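Local coordinates for protein glutathione S-transferase (Bombyx mori, PDB 5ZFG) that metabolises the insecticide diazinon, probably by conjugating it with glutathione as a member of the glutathione S-transferase superfamily, at residues I74-R79 with K90-V95; G38-S43 with K52-L57; D189-V192 with L197-I200; L99-S104 with D137-Y142. All blocks are in the same frame, centred on the assembly; numbering follows the deposited sequence. Where two conformers were deposited one is given.

Contact 1 of 4, residues I74-R79 with K90-V95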
loop_
_atom_site.group_PDB
_atom_site.type_symbol
_atom_site.label_atom_id
_atom_site.label_comp_id
_atom_site.label_asym_id
_atom_site.label_seq_id
_atom_site.Cartn_x
_atom_site.Cartn_y
_atom_site.Cartn_z
ATOM N N ILE B 74 12.467 -7.257 3.640
ATOM C CA ILE B 74 13.841 -7.602 3.286
ATOM C C ILE B 74 14.819 -6.598 3.893
ATOM O O ILE B 74 15.879 -6.972 4.422
ATOM C CB ILE B 74 13.977 -7.694 1.752
ATOM C CG1 ILE B 74 13.254 -8.934 1.232
ATOM C CG2 ILE B 74 15.451 -7.712 1.357
ATOM C CD1 ILE B 74 13.220 -10.081 2.182
ATOM N N CYS B 75 14.458 -5.311 3.881
ATOM C CA CYS B 75 15.310 -4.289 4.487
ATOM C C CYS B 75 15.306 -4.384 6.008
ATOM O O CYS B 75 16.372 -4.404 6.636
ATOM C CB CYS B 75 14.869 -2.895 4.042
ATOM S SG CYS B 75 15.003 -2.600 2.280
ATOM N N ASP B 76 14.113 -4.438 6.618
ATOM C CA ASP B 76 14.004 -4.498 8.082
ATOM C C ASP B 76 14.730 -5.709 8.657
ATOM O O ASP B 76 15.355 -5.621 9.718
ATOM C CB ASP B 76 12.536 -4.559 8.523
ATOM C CG ASP B 76 11.769 -3.265 8.259
ATOM O OD1 ASP B 76 12.403 -2.212 8.045
ATOM O OD2 ASP B 76 10.515 -3.322 8.286
ATOM N N LYS B 77 14.634 -6.855 7.989
ATOM C CA LYS B 77 15.186 -8.088 8.538
ATOM C C LYS B 77 16.680 -8.214 8.255
ATOM O O LYS B 77 17.463 -8.539 9.152
ATOM C CB LYS B 77 14.425 -9.291 7.973
ATOM C CG LYS B 77 15.025 -10.636 8.343
ATOM C CD LYS B 77 14.736 -10.991 9.785
ATOM C CE LYS B 77 15.036 -12.461 10.045
ATOM N NZ LYS B 77 15.369 -12.704 11.475
ATOM N N TYR B 78 17.098 -7.960 7.014
ATOM C CA TYR B 78 18.480 -8.267 6.647
ATOM C C TYR B 78 19.410 -7.071 6.529
ATOM O O TYR B 78 20.629 -7.255 6.628
ATOM C CB TYR B 78 18.503 -9.064 5.341
ATOM C CG TYR B 78 17.850 -10.381 5.573
ATOM C CD1 TYR B 78 18.404 -11.295 6.476
ATOM C CD2 TYR B 78 16.655 -10.703 4.956
ATOM C CE1 TYR B 78 17.792 -12.493 6.731
ATOM C CE2 TYR B 78 16.041 -11.901 5.198
ATOM C CZ TYR B 78 16.613 -12.796 6.084
ATOM O OH TYR B 78 15.994 -13.990 6.339
ATOM N N ARG B 79 18.912 -5.857 6.326
ATOM C CA ARG B 79 19.789 -4.687 6.246
ATOM C C ARG B 79 19.159 -3.492 6.953
ATOM O O ARG B 79 18.941 -2.443 6.346
ATOM C CB ARG B 79 20.113 -4.344 4.791
ATOM C CG ARG B 79 20.871 -5.417 4.006
ATOM C CD ARG B 79 22.358 -5.451 4.351
ATOM N NE ARG B 79 23.020 -4.183 4.066
ATOM C CZ ARG B 79 23.679 -3.908 2.943
ATOM N NH1 ARG B 79 24.244 -2.715 2.798
ATOM N NH2 ARG B 79 23.776 -4.814 1.966
ATOM N N LYS B 90 10.709 10.506 9.552
ATOM C CA LYS B 90 10.283 11.343 8.432
ATOM C C LYS B 90 10.811 10.811 7.104
ATOM O O LYS B 90 10.064 10.713 6.121
ATOM C CB LYS B 90 10.734 12.789 8.642
ATOM C CG LYS B 90 10.267 13.732 7.546
ATOM C CD LYS B 90 10.628 15.170 7.875
ATOM C CE LYS B 90 10.482 16.062 6.656
ATOM N NZ LYS B 90 10.823 17.468 7.016
ATOM N N SER B 91 12.104 10.480 7.045
ATOM C CA SER B 91 12.661 9.952 5.801
ATOM C C SER B 91 12.003 8.625 5.436
ATOM O O SER B 91 11.747 8.347 4.254
ATOM C CB SER B 91 14.176 9.785 5.930
ATOM O OG SER B 91 14.765 10.952 6.490
ATOM N N ARG B 92 11.709 7.806 6.444
ATOM C CA ARG B 92 11.041 6.534 6.190
ATOM C C ARG B 92 9.618 6.750 5.690
ATOM O O ARG B 92 9.140 6.007 4.816
ATOM C CB ARG B 92 11.042 5.680 7.456
ATOM C CG ARG B 92 10.251 4.380 7.324
ATOM C CD ARG B 92 10.728 3.344 8.334
ATOM N NE ARG B 92 12.075 2.869 8.030
ATOM C CZ ARG B 92 12.496 1.628 8.239
ATOM N NH1 ARG B 92 13.739 1.291 7.927
ATOM N NH2 ARG B 92 11.680 0.723 8.757
ATOM N N ALA B 93 8.932 7.770 6.218
ATOM C CA ALA B 93 7.571 8.072 5.771
ATOM C C ALA B 93 7.529 8.459 4.298
ATOM O O ALA B 93 6.572 8.117 3.591
ATOM C CB ALA B 93 6.979 9.180 6.622
ATOM N N ILE B 94 8.537 9.197 3.819
ATOM C CA ILE B 94 8.565 9.547 2.397
ATOM C C ILE B 94 8.675 8.283 1.548
ATOM O O ILE B 94 7.973 8.136 0.536
ATOM C CB ILE B 94 9.703 10.542 2.088
ATOM C CG1 ILE B 94 9.553 11.825 2.931
ATOM C CG2 ILE B 94 9.690 10.915 0.586
ATOM C CD1 ILE B 94 10.798 12.713 2.919
ATOM N N VAL B 95 9.538 7.343 1.957
ATOM C CA VAL B 95 9.623 6.059 1.262
ATOM C C VAL B 95 8.285 5.332 1.309
ATOM O O VAL B 95 7.780 4.872 0.275
ATOM C CB VAL B 95 10.749 5.186 1.847
ATOM C CG1 VAL B 95 10.707 3.771 1.206
ATOM C CG2 VAL B 95 12.110 5.849 1.609
#
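D76 and R92 carry the nearest backbone approach between segments 74-79 and 90-95, on helix 67-78 and the start of helix 89-114, and even their CA atoms are 11.6 Å apart, so here the contact is made by side chains alone. The contact is a single salt bridge. R92 gives NH2 to OD1 of D76 at 3.1 Å, with a moderately bent N-H...O angle of 147°. OD1 is met on its syn side, from somewhat above the carboxylate plane; the carboxylate and guanidinium planes, only 17° apart, are nearly parallel but offset, each partner standing somewhat out of the other's plane. R92 NH1 remains at 3.8 Å from D76 OD1, which makes this a one-pronged bridge and not a bidentate fork. The R92 chain runs out straight from its helix and then bends at chi3 (-69°), which swings the guanidinium round to bring NH2 to the acid. R92 was modelled in two conformers, and this geometry belongs to one of them. The guanidinium is further fixed by the chain just before its own helix: NE bonds to P86 O, NH1 to Y85 O, and the Y85 ring makes a cation-pi contact with it. Such a collar of acceptors would probably keep R92 charged in a largely buried place. D76 and R92 also pack on R92 and D76 of the second subunit, so the bridge lies at the dimer interface. It joins the last helix of the thioredoxin-like domain to the first helix of the all-helical domain, the two-domain junction of the glutathione S-transferase fold.

Contact 2 of 4, residues G38-S43 with K52-L57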
loop_
_atom_site.group_PDB
_atom_site.type_symbol
_atom_site.label_atom_id
_atom_site.label_comp_id
_atom_site.label_asym_id
_atom_site.label_seq_id
_atom_site.Cartn_x
_atom_site.Cartn_y
_atom_site.Cartn_z
ATOM N N GLY B 38 -1.314 -21.286 -15.225
ATOM C CA GLY B 38 -2.162 -21.062 -14.070
ATOM C C GLY B 38 -1.574 -21.493 -12.744
ATOM O O GLY B 38 -2.327 -21.798 -11.813
ATOM N N GLU B 39 -0.244 -21.538 -12.635
ATOM C CA GLU B 39 0.385 -22.069 -11.432
ATOM C C GLU B 39 0.046 -21.239 -10.201
ATOM O O GLU B 39 -0.090 -21.788 -9.101
ATOM C CB GLU B 39 1.901 -22.141 -11.618
ATOM C CG GLU B 39 2.617 -22.800 -10.452
ATOM C CD GLU B 39 4.123 -22.798 -10.621
ATOM O OE1 GLU B 39 4.597 -22.412 -11.714
ATOM O OE2 GLU B 39 4.824 -23.184 -9.661
ATOM N N HIS B 40 -0.129 -19.926 -10.363
ATOM C CA HIS B 40 -0.492 -19.087 -9.224
ATOM C C HIS B 40 -1.922 -19.310 -8.744
ATOM O O HIS B 40 -2.304 -18.746 -7.709
ATOM C CB HIS B 40 -0.295 -17.616 -9.579
ATOM C CG HIS B 40 -1.111 -17.173 -10.755
ATOM N ND1 HIS B 40 -0.992 -17.748 -12.002
ATOM C CD2 HIS B 40 -2.060 -16.216 -10.870
ATOM C CE1 HIS B 40 -1.840 -17.165 -12.834
ATOM N NE2 HIS B 40 -2.495 -16.229 -12.172
ATOM N N MET B 41 -2.721 -20.123 -9.445
ATOM C CA MET B 41 -4.108 -20.356 -9.074
ATOM C C MET B 41 -4.322 -21.670 -8.337
ATOM O O MET B 41 -5.453 -21.965 -7.944
ATOM C CB MET B 41 -4.985 -20.315 -10.322
ATOM C CG MET B 41 -4.701 -19.122 -11.198
ATOM S SD MET B 41 -6.097 -18.825 -12.271
ATOM C CE MET B 41 -5.690 -17.210 -12.926
ATOM N N THR B 42 -3.272 -22.463 -8.123
ATOM C CA THR B 42 -3.443 -23.755 -7.470
ATOM C C THR B 42 -3.523 -23.623 -5.949
ATOM O O THR B 42 -3.129 -22.613 -5.358
ATOM C CB THR B 42 -2.290 -24.686 -7.834
ATOM O OG1 THR B 42 -1.067 -24.111 -7.349
ATOM C CG2 THR B 42 -2.219 -24.872 -9.357
ATOM N N SER B 43 -4.030 -24.681 -5.306
ATOM C CA SER B 43 -4.122 -24.668 -3.848
ATOM C C SER B 43 -2.745 -24.674 -3.194
ATOM O O SER B 43 -2.569 -24.071 -2.129
ATOM C CB SER B 43 -4.954 -25.850 -3.344
ATOM O OG SER B 43 -4.240 -27.066 -3.466
ATOM N N LYS B 52 -3.550 -15.324 -4.266
ATOM C CA LYS B 52 -3.343 -15.879 -5.609
ATOM C C LYS B 52 -2.673 -14.881 -6.545
ATOM O O LYS B 52 -2.969 -14.840 -7.744
ATOM C CB LYS B 52 -4.659 -16.346 -6.237
ATOM C CG LYS B 52 -5.535 -17.203 -5.357
ATOM C CD LYS B 52 -6.668 -17.798 -6.220
ATOM C CE LYS B 52 -7.309 -19.007 -5.574
ATOM N NZ LYS B 52 -6.341 -20.113 -5.346
ATOM N N GLU B 53 -1.775 -14.062 -6.013
ATOM C CA GLU B 53 -1.087 -13.081 -6.825
ATOM C C GLU B 53 0.411 -13.316 -6.713
ATOM O O GLU B 53 0.887 -13.997 -5.806
ATOM C CB GLU B 53 -1.448 -11.649 -6.406
ATOM C CG GLU B 53 -2.943 -11.347 -6.571
ATOM C CD GLU B 53 -3.390 -10.109 -5.802
ATOM O OE1 GLU B 53 -2.654 -9.648 -4.895
ATOM O OE2 GLU B 53 -4.492 -9.599 -6.104
ATOM N N ILE B 54 1.136 -12.715 -7.648
ATOM C CA ILE B 54 2.591 -12.850 -7.746
ATOM C C ILE B 54 3.194 -11.466 -7.520
ATOM O O ILE B 54 2.721 -10.504 -8.141
ATOM C CB ILE B 54 2.963 -13.406 -9.131
ATOM C CG1 ILE B 54 2.070 -14.604 -9.494
ATOM C CG2 ILE B 54 4.431 -13.733 -9.245
ATOM C CD1 ILE B 54 2.070 -14.927 -10.971
ATOM N N PRO B 55 4.279 -11.306 -6.733
ATOM C CA PRO B 55 5.094 -12.353 -6.111
ATOM C C PRO B 55 4.676 -12.804 -4.709
ATOM O O PRO B 55 3.825 -12.185 -4.060
ATOM C CB PRO B 55 6.476 -11.695 -6.056
ATOM C CG PRO B 55 6.162 -10.260 -5.754
ATOM C CD PRO B 55 4.923 -9.980 -6.598
ATOM N N VAL B 56 5.321 -13.869 -4.225
ATOM C CA VAL B 56 5.250 -14.248 -2.814
ATOM C C VAL B 56 6.634 -14.723 -2.388
ATOM O O VAL B 56 7.353 -15.350 -3.170
ATOM C CB VAL B 56 4.153 -15.311 -2.547
ATOM C CG1 VAL B 56 4.411 -16.629 -3.305
ATOM C CG2 VAL B 56 3.978 -15.557 -1.047
ATOM N N LEU B 57 7.025 -14.361 -1.170
ATOM C CA LEU B 57 8.310 -14.738 -0.585
ATOM C C LEU B 57 8.118 -15.869 0.408
ATOM O O LEU B 57 7.168 -15.863 1.193
ATOM C CB LEU B 57 8.940 -13.531 0.118
ATOM C CG LEU B 57 10.370 -13.651 0.640
ATOM C CD1 LEU B 57 11.379 -13.507 -0.491
ATOM C CD2 LEU B 57 10.616 -12.599 1.730
#
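The cis-proline loop of the thioredoxin-like domain belongs to this contact: residues 52-54 lead to P55, whose preceding peptide bond is cis, and then into strand 56-59. In glutathione S-transferases generally this loop borders the glutathione site. Facing it is the short 3-10 turn 39-41, with H40 at the centre. The closest CA pair is H40 and K52, 5.6 Å apart. H40 holds CG between its backbone N and carbonyl carbon (chi1 59°), and its CB rests against I54, 3.8 Å from I54 CG1. I54 CD1 comes within 3.9 Å of H40 CG, the two side chains crossing at about a right angle. At the ring's edge, in its plane, H40 CD2 approaches K52 O at 3.5 Å, while F35 stacks on the ring. K52 sends its chain along the turn and bends it at chi4 (-60°), bringing NZ to 3.3 Å from M41 O in a weak hydrogen bond. With a weak hydrogen bond as the one polar link between the two segments, the turn and the cis-proline loop are held mainly by apolar fit around H40, with the lysine reaching over from the exposed side.

Contact 3 of 4, residues D189-V192 with L197-I200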
loop_
_atom_site.group_PDB
_atom_site.type_symbol
_atom_site.label_atom_id
_atom_site.label_comp_id
_atom_site.label_asym_id
_atom_site.label_seq_id
_atom_site.Cartn_x
_atom_site.Cartn_y
_atom_site.Cartn_z
ATOM N N ASP B 189 18.843 8.448 -15.405
ATOM C CA ASP B 189 19.974 8.371 -14.483
ATOM C C ASP B 189 20.027 7.023 -13.772
ATOM O O ASP B 189 21.117 6.527 -13.453
ATOM C CB ASP B 189 19.900 9.487 -13.438
ATOM C CG ASP B 189 20.339 10.841 -13.977
ATOM O OD1 ASP B 189 20.736 10.943 -15.160
ATOM O OD2 ASP B 189 20.265 11.812 -13.199
ATOM N N PHE B 190 18.863 6.425 -13.494
ATOM C CA PHE B 190 18.848 5.123 -12.836
ATOM C C PHE B 190 19.556 4.075 -13.687
ATOM O O PHE B 190 20.356 3.278 -13.172
ATOM C CB PHE B 190 17.403 4.707 -12.536
ATOM C CG PHE B 190 17.274 3.320 -11.975
ATOM C CD1 PHE B 190 17.461 3.082 -10.617
ATOM C CD2 PHE B 190 16.959 2.248 -12.805
ATOM C CE1 PHE B 190 17.342 1.788 -10.093
ATOM C CE2 PHE B 190 16.842 0.959 -12.293
ATOM C CZ PHE B 190 17.037 0.734 -10.933
ATOM N N LYS B 191 19.288 4.074 -14.993
ATOM C CA LYS B 191 19.928 3.113 -15.886
ATOM C C LYS B 191 21.444 3.241 -15.847
ATOM O O LYS B 191 22.159 2.232 -15.872
ATOM C CB LYS B 191 19.435 3.311 -17.317
ATOM C CG LYS B 191 17.932 3.211 -17.522
ATOM C CD LYS B 191 17.630 3.093 -19.014
ATOM C CE LYS B 191 16.169 3.379 -19.321
ATOM N NZ LYS B 191 15.785 2.940 -20.685
ATOM N N VAL B 192 21.952 4.474 -15.801
ATOM C CA VAL B 192 23.392 4.695 -15.904
ATOM C C VAL B 192 24.081 4.416 -14.575
ATOM O O VAL B 192 25.165 3.822 -14.537
ATOM C CB VAL B 192 23.660 6.128 -16.401
ATOM C CG1 VAL B 192 25.157 6.426 -16.417
ATOM C CG2 VAL B 192 23.071 6.314 -17.782
ATOM N N LEU B 197 20.938 -3.383 -11.933
ATOM C CA LEU B 197 19.530 -3.371 -11.539
ATOM C C LEU B 197 18.629 -3.093 -12.733
ATOM O O LEU B 197 17.573 -3.725 -12.889
ATOM C CB LEU B 197 19.318 -2.329 -10.449
ATOM C CG LEU B 197 20.166 -2.529 -9.185
ATOM C CD1 LEU B 197 19.775 -1.512 -8.101
ATOM C CD2 LEU B 197 20.053 -3.978 -8.671
ATOM N N TRP B 198 19.031 -2.161 -13.595
ATOM C CA TRP B 198 18.223 -1.875 -14.773
ATOM C C TRP B 198 18.135 -3.092 -15.688
ATOM O O TRP B 198 17.110 -3.299 -16.343
ATOM C CB TRP B 198 18.769 -0.651 -15.533
ATOM C CG TRP B 198 18.111 -0.554 -16.866
ATOM C CD1 TRP B 198 18.669 -0.837 -18.083
ATOM C CD2 TRP B 198 16.731 -0.258 -17.117
ATOM N NE1 TRP B 198 17.727 -0.705 -19.076
ATOM C CE2 TRP B 198 16.530 -0.348 -18.510
ATOM C CE3 TRP B 198 15.648 0.089 -16.300
ATOM C CZ2 TRP B 198 15.295 -0.103 -19.104
ATOM C CZ3 TRP B 198 14.421 0.333 -16.895
ATOM C CH2 TRP B 198 14.253 0.231 -18.280
ATOM N N LYS B 199 19.173 -3.942 -15.710
ATOM C CA LYS B 199 19.104 -5.159 -16.522
ATOM C C LYS B 199 17.886 -6.001 -16.178
ATOM O O LYS B 199 17.323 -6.661 -17.057
ATOM C CB LYS B 199 20.365 -6.004 -16.331
ATOM C CG LYS B 199 21.426 -5.814 -17.394
ATOM C CD LYS B 199 22.425 -6.965 -17.356
ATOM C CE LYS B 199 23.415 -6.885 -18.507
ATOM N NZ LYS B 199 24.554 -5.994 -18.150
ATOM N N ILE B 200 17.491 -6.018 -14.903
ATOM C CA ILE B 200 16.298 -6.751 -14.483
ATOM C C ILE B 200 15.049 -6.137 -15.116
ATOM O O ILE B 200 14.190 -6.850 -15.651
ATOM C CB ILE B 200 16.213 -6.775 -12.941
ATOM C CG1 ILE B 200 17.381 -7.576 -12.354
ATOM C CG2 ILE B 200 14.879 -7.380 -12.476
ATOM C CD1 ILE B 200 17.537 -7.439 -10.844
#
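Consecutive helices 181-193 and 195-208 of the all-helical glutathione S-transferase domain turn about a very short link, and K191 and W198, one from each, bring their CA atoms to 5.4 Å. The main interaction is CH-pi. The K191 chain, extended beyond CG, lies flat over one face of the W198 indole, the two side chains side by side and pointing the same way. K191 CG sits 3.8 Å from the centroid of the five-membered ring, only 15° off its normal; K191 CD follows 3.6 Å from W198 CE2, and CE of the lysine continues across the six-membered ring. The indole is turned into this position with CG anti to the backbone N of W198 (chi1 168°), and its NE1 is hydrogen-bonded to E202, which helps fix the ring's rotation. Apolar packing makes up the rest. F190 points its ring end into the corner: F190 CZ touches L197 CB at 3.8 Å, and F190 CE2 lies 4.1 Å from W198 CB, near the plane of the indole at its edge, whereas K191 lies over a face. Beyond these segments, F190 and L197 also pack on helix 12-23 of the thioredoxin-like domain, with Q19 bonded to L197 O, and W198 leans on M168 of helix 160-172. The polar end of K191 has its own partner, a salt bridge to E171, consistent with the chain lying along the indole, where K191 NZ stands 3.5 Å from W198 CZ2.

Contact 4 of 4, residues L99-S104 with D137-Y142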
loop_
_atom_site.group_PDB
_atom_site.type_symbol
_atom_site.label_atom_id
_atom_site.label_comp_id
_atom_site.label_asym_id
_atom_site.label_seq_id
_atom_site.Cartn_x
_atom_site.Cartn_y
_atom_site.Cartn_z
ATOM N N LEU B 99 5.813 4.244 -1.875
ATOM C CA LEU B 99 5.371 2.871 -2.099
ATOM C C LEU B 99 3.849 2.805 -2.224
ATOM O O LEU B 99 3.316 2.177 -3.142
ATOM C CB LEU B 99 5.848 1.973 -0.952
ATOM C CG LEU B 99 7.355 1.660 -0.902
ATOM C CD1 LEU B 99 7.721 0.888 0.377
ATOM C CD2 LEU B 99 7.809 0.858 -2.161
ATOM N N CYS B 100 3.139 3.462 -1.302
ATOM C CA CYS B 100 1.680 3.488 -1.358
ATOM C C CYS B 100 1.185 4.169 -2.629
ATOM O O CYS B 100 0.227 3.706 -3.258
ATOM C CB CYS B 100 1.119 4.215 -0.129
ATOM S SG CYS B 100 1.309 3.310 1.423
ATOM N N PHE B 101 1.834 5.279 -3.004
ATOM C CA PHE B 101 1.454 6.047 -4.190
ATOM C C PHE B 101 1.605 5.205 -5.451
ATOM O O PHE B 101 0.749 5.243 -6.337
ATOM C CB PHE B 101 2.319 7.318 -4.264
ATOM C CG PHE B 101 2.292 8.026 -5.621
ATOM C CD1 PHE B 101 1.131 8.590 -6.096
ATOM C CD2 PHE B 101 3.454 8.148 -6.381
ATOM C CE1 PHE B 101 1.093 9.247 -7.333
ATOM C CE2 PHE B 101 3.434 8.800 -7.626
ATOM C CZ PHE B 101 2.247 9.350 -8.094
ATOM N N ASN B 102 2.663 4.398 -5.532
ATOM C CA ASN B 102 2.772 3.506 -6.684
ATOM C C ASN B 102 1.645 2.488 -6.709
ATOM O O ASN B 102 1.040 2.241 -7.759
ATOM C CB ASN B 102 4.118 2.778 -6.702
ATOM C CG ASN B 102 4.288 1.989 -7.975
ATOM O OD1 ASN B 102 4.503 2.575 -9.030
ATOM N ND2 ASN B 102 4.158 0.661 -7.898
ATOM N N LEU B 103 1.349 1.883 -5.563
ATOM C CA LEU B 103 0.329 0.841 -5.495
ATOM C C LEU B 103 -1.063 1.408 -5.743
ATOM O O LEU B 103 -1.862 0.810 -6.480
ATOM C CB LEU B 103 0.381 0.156 -4.126
ATOM C CG LEU B 103 -0.722 -0.858 -3.761
ATOM C CD1 LEU B 103 -0.793 -2.003 -4.764
ATOM C CD2 LEU B 103 -0.495 -1.423 -2.366
ATOM N N SER B 104 -1.359 2.561 -5.142
ATOM C CA SER B 104 -2.722 3.090 -5.166
ATOM C C SER B 104 -3.057 3.827 -6.454
ATOM O O SER B 104 -4.235 3.879 -6.833
ATOM C CB SER B 104 -2.943 4.051 -4.002
ATOM O OG SER B 104 -2.302 5.303 -4.228
ATOM N N ASP B 137 2.217 13.724 -13.829
ATOM C CA ASP B 137 2.244 15.080 -13.295
ATOM C C ASP B 137 2.422 15.074 -11.780
ATOM O O ASP B 137 3.176 15.891 -11.231
ATOM C CB ASP B 137 0.969 15.822 -13.693
ATOM C CG ASP B 137 1.088 17.318 -13.500
ATOM O OD1 ASP B 137 1.908 17.950 -14.200
ATOM O OD2 ASP B 137 0.371 17.854 -12.633
ATOM N N VAL B 138 1.764 14.137 -11.093
ATOM C CA VAL B 138 1.875 14.055 -9.639
ATOM C C VAL B 138 3.287 13.638 -9.230
ATOM O O VAL B 138 3.887 14.236 -8.329
ATOM C CB VAL B 138 0.803 13.109 -9.061
ATOM C CG1 VAL B 138 1.085 12.817 -7.577
ATOM C CG2 VAL B 138 -0.596 13.694 -9.237
ATOM N N LEU B 139 3.863 12.629 -9.896
ATOM C CA LEU B 139 5.237 12.246 -9.555
ATOM C C LEU B 139 6.220 13.363 -9.884
ATOM O O LEU B 139 7.151 13.631 -9.112
ATOM C CB LEU B 139 5.640 10.951 -10.275
ATOM C CG LEU B 139 7.054 10.441 -9.948
ATOM C CD1 LEU B 139 7.281 10.245 -8.445
ATOM C CD2 LEU B 139 7.397 9.151 -10.719
ATOM N N GLU B 140 6.028 14.028 -11.029
ATOM C CA GLU B 140 6.845 15.191 -11.356
ATOM C C GLU B 140 6.718 16.254 -10.276
ATOM O O GLU B 140 7.716 16.870 -9.876
ATOM C CB GLU B 140 6.432 15.747 -12.724
ATOM C CG GLU B 140 7.240 16.969 -13.195
ATOM C CD GLU B 140 8.560 16.594 -13.842
ATOM O OE1 GLU B 140 8.789 15.388 -14.075
ATOM O OE2 GLU B 140 9.372 17.502 -14.126
ATOM N N THR B 141 5.500 16.462 -9.774
ATOM C CA THR B 141 5.296 17.433 -8.706
ATOM C C THR B 141 6.059 17.029 -7.457
ATOM O O THR B 141 6.712 17.867 -6.818
ATOM C CB THR B 141 3.804 17.587 -8.406
ATOM O OG1 THR B 141 3.141 18.155 -9.536
ATOM C CG2 THR B 141 3.590 18.488 -7.209
ATOM N N TYR B 142 6.004 15.740 -7.099
ATOM C CA TYR B 142 6.708 15.281 -5.906
ATOM C C TYR B 142 8.215 15.482 -6.050
ATOM O O TYR B 142 8.874 15.964 -5.120
ATOM C CB TYR B 142 6.368 13.813 -5.622
ATOM C CG TYR B 142 5.086 13.605 -4.814
ATOM C CD1 TYR B 142 4.881 14.270 -3.598
ATOM C CD2 TYR B 142 4.082 12.753 -5.271
ATOM C CE1 TYR B 142 3.697 14.078 -2.859
ATOM C CE2 TYR B 142 2.900 12.570 -4.553
ATOM C CZ TYR B 142 2.722 13.216 -3.338
ATOM O OH TYR B 142 1.549 13.034 -2.613
#
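This is a buried aromatic and aliphatic contact inside the helical bundle of the glutathione S-transferase C-terminal domain, where F101 of helix 89-114 reaches over to helix 126-146. The nearest CA atoms, of F101 and L139, are 9.0 Å apart, and the phenyl ring fills the interval. Its CG is anti to the backbone N (chi1 165°), which sends the ring straight out from its helix. F101 CE1 meets V138 CG1 at 3.6 Å, and CZ touches the same methyl, so one valine branch serves two neighbouring ring atoms. At the ring's edge, near its plane, F101 CE2 packs on L139 CB at 4.1 Å. The third partner is Y142, one turn on from V138: its edge points at the face of F101 in a T-shaped pair, with centroids 5.7 Å apart and planes at 70°. Y142 is held at its far end by a hydrogen bond between its OH and Q51 of the second subunit, and R98 makes a cation-pi contact with its ring; F101 packs on that Q51 too. The inner bundle is thus tied into the dimer interface, while L163 of helix 160-172 packs against F101 within the chain. Within helix 126-146, D137 O takes two bonds from T141, one from N and one from OG1 at 2.8 Å, arriving from opposite faces of the carbonyl plane.

Along the chain the order is contact 2, contact 1, contact 4, contact 3, each closing before the next opens. Contact 2 lies in the thioredoxin-like domain, contacts 3 and 4 in the helical domain, and contact 1 joins the two. Contacts 1 and 4 share helix 89-114, with centres about 18 Å apart, and both touch the second subunit. Contact 2 lies about 26 Å from contact 1 between centres, yet they meet where I74 CD1 packs on L57 CD2. The centres of contacts 2 and 3 are about 28 Å apart, on opposite sides of the chain's centre. Helix 89-114 thus links the interdomain junction, helical core and dimer interface.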